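Local coordinates for protein glutathione S-transferase (Sphingobium chungbukense, PDB 6M1T) that binds glutathione and, as a beta-class glutathione S-transferase, probably transfers it to electrophilic compounds, at residues 71-75 against 91-95. Numbering follows the deposited sequence.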
ATOM      1  N   LEU A  71      -8.432  -3.020  -8.029  1.00 14.52           N
ATOM      2  CA  LEU A  71      -8.182  -4.280  -8.798  1.00 17.45           C
ATOM      3  C   LEU A  71      -9.475  -5.079  -8.974  1.00 15.30           C
ATOM      4  O   LEU A  71      -9.711  -5.560 -10.094  1.00 14.89           O
ATOM      5  CB  LEU A  71      -7.139  -5.152  -8.099  1.00 19.07           C
ATOM      6  CG  LEU A  71      -5.760  -5.312  -8.738  1.00 27.59           C
ATOM      7  CD1 LEU A  71      -5.668  -4.922 -10.207  1.00 25.61           C
ATOM      8  CD2 LEU A  71      -4.735  -4.545  -7.919  1.00 29.58           C
ATOM      9  N   TYR A  72     -10.259  -5.264  -7.902  1.00 14.84           N
ATOM     10  CA  TYR A  72     -11.558  -5.953  -7.935  1.00 14.29           C
ATOM     11  C   TYR A  72     -12.394  -5.354  -9.071  1.00 13.15           C
ATOM     12  O   TYR A  72     -13.006  -6.099  -9.913  1.00 12.74           O
ATOM     13  CB  TYR A  72     -12.295  -5.871  -6.591  1.00 14.50           C
ATOM     14  CG  TYR A  72     -13.620  -6.566  -6.655  1.00 16.73           C
ATOM     15  CD1 TYR A  72     -13.717  -7.943  -6.490  1.00 18.87           C
ATOM     16  CD2 TYR A  72     -14.767  -5.871  -7.000  1.00 17.22           C
ATOM     17  CE1 TYR A  72     -14.933  -8.595  -6.622  1.00 19.16           C
ATOM     18  CE2 TYR A  72     -15.980  -6.505  -7.144  1.00 18.00           C
ATOM     19  CZ  TYR A  72     -16.068  -7.864  -6.926  1.00 20.12           C
ATOM     20  OH  TYR A  72     -17.271  -8.468  -7.072  1.00 20.12           O
ATOM     21  N   ILE A  73     -12.570  -4.028  -9.027  1.00 12.30           N
ATOM     22  CA  ILE A  73     -13.455  -3.316  -9.990  1.00 12.63           C
ATOM     23  C   ILE A  73     -12.931  -3.554 -11.420  1.00 14.32           C
ATOM     24  O   ILE A  73     -13.760  -3.891 -12.271  1.00 16.16           O
ATOM     25  CB  ILE A  73     -13.534  -1.808  -9.681  1.00 12.37           C
ATOM     26  CG1 ILE A  73     -14.319  -1.585  -8.380  1.00 12.25           C
ATOM     27  CG2 ILE A  73     -14.106  -1.040 -10.868  1.00 12.35           C
ATOM     28  CD1 ILE A  73     -14.024  -0.266  -7.711  1.00 12.55           C
ATOM     29  N   ALA A  74     -11.630  -3.371 -11.663  1.00 15.63           N
ATOM     30  CA  ALA A  74     -10.997  -3.578 -13.004  1.00 16.53           C
ATOM     31  C   ALA A  74     -11.276  -4.993 -13.506  1.00 17.16           C
ATOM     32  O   ALA A  74     -11.725  -5.151 -14.684  1.00 20.74           O
ATOM     33  CB  ALA A  74      -9.514  -3.314 -12.964  1.00 15.92           C
ATOM     34  N   ASP A  75     -11.128  -5.978 -12.635  1.00 17.06           N
ATOM     35  CA  ASP A  75     -11.169  -7.419 -12.995  1.00 19.92           C
ATOM     36  C   ASP A  75     -12.601  -7.837 -13.372  1.00 20.07           C
ATOM     37  O   ASP A  75     -12.746  -8.805 -14.099  1.00 17.60           O
ATOM     38  CB  ASP A  75     -10.577  -8.291 -11.882  1.00 19.33           C
ATOM     39  CG  ASP A  75      -9.059  -8.204 -11.780  1.00 21.09           C
ATOM     40  OD1 ASP A  75      -8.464  -7.572 -12.681  1.00 18.77           O
ATOM     41  OD2 ASP A  75      -8.470  -8.776 -10.781  1.00 18.08           O
ATOM     42  N   ARG A  91       1.040  -6.729 -14.527  1.00 18.73           N
ATOM     43  CA  ARG A  91       0.079  -6.851 -13.405  1.00 21.59           C
ATOM     44  C   ARG A  91       0.818  -6.571 -12.080  1.00 20.46           C
ATOM     45  O   ARG A  91       0.222  -5.932 -11.188  1.00 18.98           O
ATOM     46  CB  ARG A  91      -0.528  -8.246 -13.370  1.00 22.53           C
ATOM     47  CG  ARG A  91      -1.571  -8.427 -12.285  1.00 24.87           C
ATOM     48  CD  ARG A  91      -2.833  -9.024 -12.820  1.00 25.19           C
ATOM     49  NE  ARG A  91      -3.802  -9.348 -11.792  1.00 26.82           N
ATOM     50  CZ  ARG A  91      -5.031  -8.833 -11.707  1.00 27.38           C
ATOM     51  NH1 ARG A  91      -5.434  -7.926 -12.582  1.00 26.94           N
ATOM     52  NH2 ARG A  91      -5.840  -9.240 -10.741  1.00 26.66           N
ATOM     53  N   TYR A  92       2.059  -7.023 -11.942  1.00 19.05           N
ATOM     54  CA  TYR A  92       2.838  -6.765 -10.690  1.00 19.72           C
ATOM     55  C   TYR A  92       3.271  -5.308 -10.691  1.00 19.10           C
ATOM     56  O   TYR A  92       3.286  -4.717  -9.597  1.00 17.41           O
ATOM     57  CB  TYR A  92       4.002  -7.735 -10.518  1.00 18.60           C
ATOM     58  CG  TYR A  92       3.507  -9.141 -10.467  1.00 19.60           C
ATOM     59  CD1 TYR A  92       3.066  -9.685  -9.281  1.00 17.71           C
ATOM     60  CD2 TYR A  92       3.421  -9.894 -11.626  1.00 19.13           C
ATOM     61  CE1 TYR A  92       2.571 -10.969  -9.219  1.00 19.34           C
ATOM     62  CE2 TYR A  92       2.927 -11.180 -11.587  1.00 19.51           C
ATOM     63  CZ  TYR A  92       2.521 -11.719 -10.392  1.00 19.85           C
ATOM     64  OH  TYR A  92       2.026 -12.960 -10.381  1.00 20.12           O
ATOM     65  N   ARG A  93       3.596  -4.731 -11.854  1.00 20.71           N
ATOM     66  CA  ARG A  93       4.018  -3.311 -11.936  1.00 20.63           C
ATOM     67  C   ARG A  93       2.821  -2.429 -11.559  1.00 20.07           C
ATOM     68  O   ARG A  93       3.053  -1.404 -10.912  1.00 16.11           O
ATOM     69  CB  ARG A  93       4.569  -2.926 -13.311  1.00 25.04           C
ATOM     70  CG  ARG A  93       5.757  -3.795 -13.703  1.00 30.90           C
ATOM     71  CD  ARG A  93       6.704  -3.201 -14.737  1.00 34.87           C
ATOM     72  NE  ARG A  93       7.796  -2.343 -14.282  1.00 39.48           N
ATOM     73  CZ  ARG A  93       8.524  -2.470 -13.159  1.00 49.41           C
ATOM     74  NH1 ARG A  93       9.478  -1.594 -12.897  1.00 50.57           N
ATOM     75  NH2 ARG A  93       8.310  -3.430 -12.278  1.00 52.37           N
ATOM     76  N   LEU A  94       1.598  -2.844 -11.918  1.00 18.11           N
ATOM     77  CA  LEU A  94       0.346  -2.130 -11.516  1.00 17.89           C
ATOM     78  C   LEU A  94       0.196  -2.182  -9.988  1.00 16.83           C
ATOM     79  O   LEU A  94      -0.028  -1.141  -9.369  1.00 13.17           O
ATOM     80  CB  LEU A  94      -0.892  -2.772 -12.143  1.00 19.43           C
ATOM     81  CG  LEU A  94      -2.198  -2.134 -11.647  1.00 19.01           C
ATOM     82  CD1 LEU A  94      -2.160  -0.669 -11.949  1.00 19.68           C
ATOM     83  CD2 LEU A  94      -3.452  -2.759 -12.228  1.00 21.52           C
ATOM     84  N   ILE A  95       0.272  -3.365  -9.401  1.00 15.34           N
ATOM     85  CA  ILE A  95       0.128  -3.504  -7.923  1.00 17.97           C
ATOM     86  C   ILE A  95       1.201  -2.648  -7.222  1.00 15.51           C
ATOM     87  O   ILE A  95       0.910  -2.003  -6.140  1.00 13.17           O
ATOM     88  CB  ILE A  95       0.174  -4.989  -7.563  1.00 19.06           C
ATOM     89  CG1 ILE A  95      -1.005  -5.740  -8.183  1.00 20.38           C
ATOM     90  CG2 ILE A  95       0.228  -5.201  -6.056  1.00 19.02           C
ATOM     91  CD1 ILE A  95      -0.894  -7.243  -8.050  1.00 22.94           C
TER
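Asp-75 and Arg-91 meet head-on in a bidentate salt bridge, each carboxylate oxygen taking one terminal nitrogen of the guanidinium. The shorter arm joins Arg-91 NH2 to Asp-75 OD2 at 2.7 Å, with OD2 lying in the guanidinium plane; the other, from Arg-91 NH1 to Asp-75 OD1 at 3.1 Å, is tilted slightly out of it. Both oxygens accept through their syn lone pairs, and with the two flat groups only 26° from coplanar, the pair of bonds limits rotation of either. Arg-91 spans the distance between the helices because its CG stands anti to the backbone N (chi1 -177°), after which the chain bends at chi2. The remaining donors of the guanidinium are also used: NH1 reaches Pro-84 O and NE forms a salt bridge with Asp-86 of the second subunit. Asp-75 OD2 has a further partner there, the hydroxyl of Tyr-92 of the second subunit, so the ion pair belongs to a polar network crossing the dimer interface.

One turn earlier on the same helix, Leu-71 lies over one face of the guanidinium, with Leu-71 CD1 3.8 Å from Arg-91 NH1, and so gives that face apolar cover. Leu-71 CD1 also packs against Leu-94 CD2 at 3.7 Å as the two leucines pass in opposite directions. The other branch of Leu-71, CD2, rests on Ile-95 CG1 at 3.9 Å, the side chains meeting nearly at right angles. Ala-83 touches both leucines, and Leu-94 also packs on helix 153-162.

With axes 13.2 Å apart, the two segments are bridged entirely by side chains. They join helix 66-75, the last helix of the thioredoxin-like domain, to helix 89-108, the first of the all-helical domain, in the two-domain fold of dimeric glutathione S-transferases.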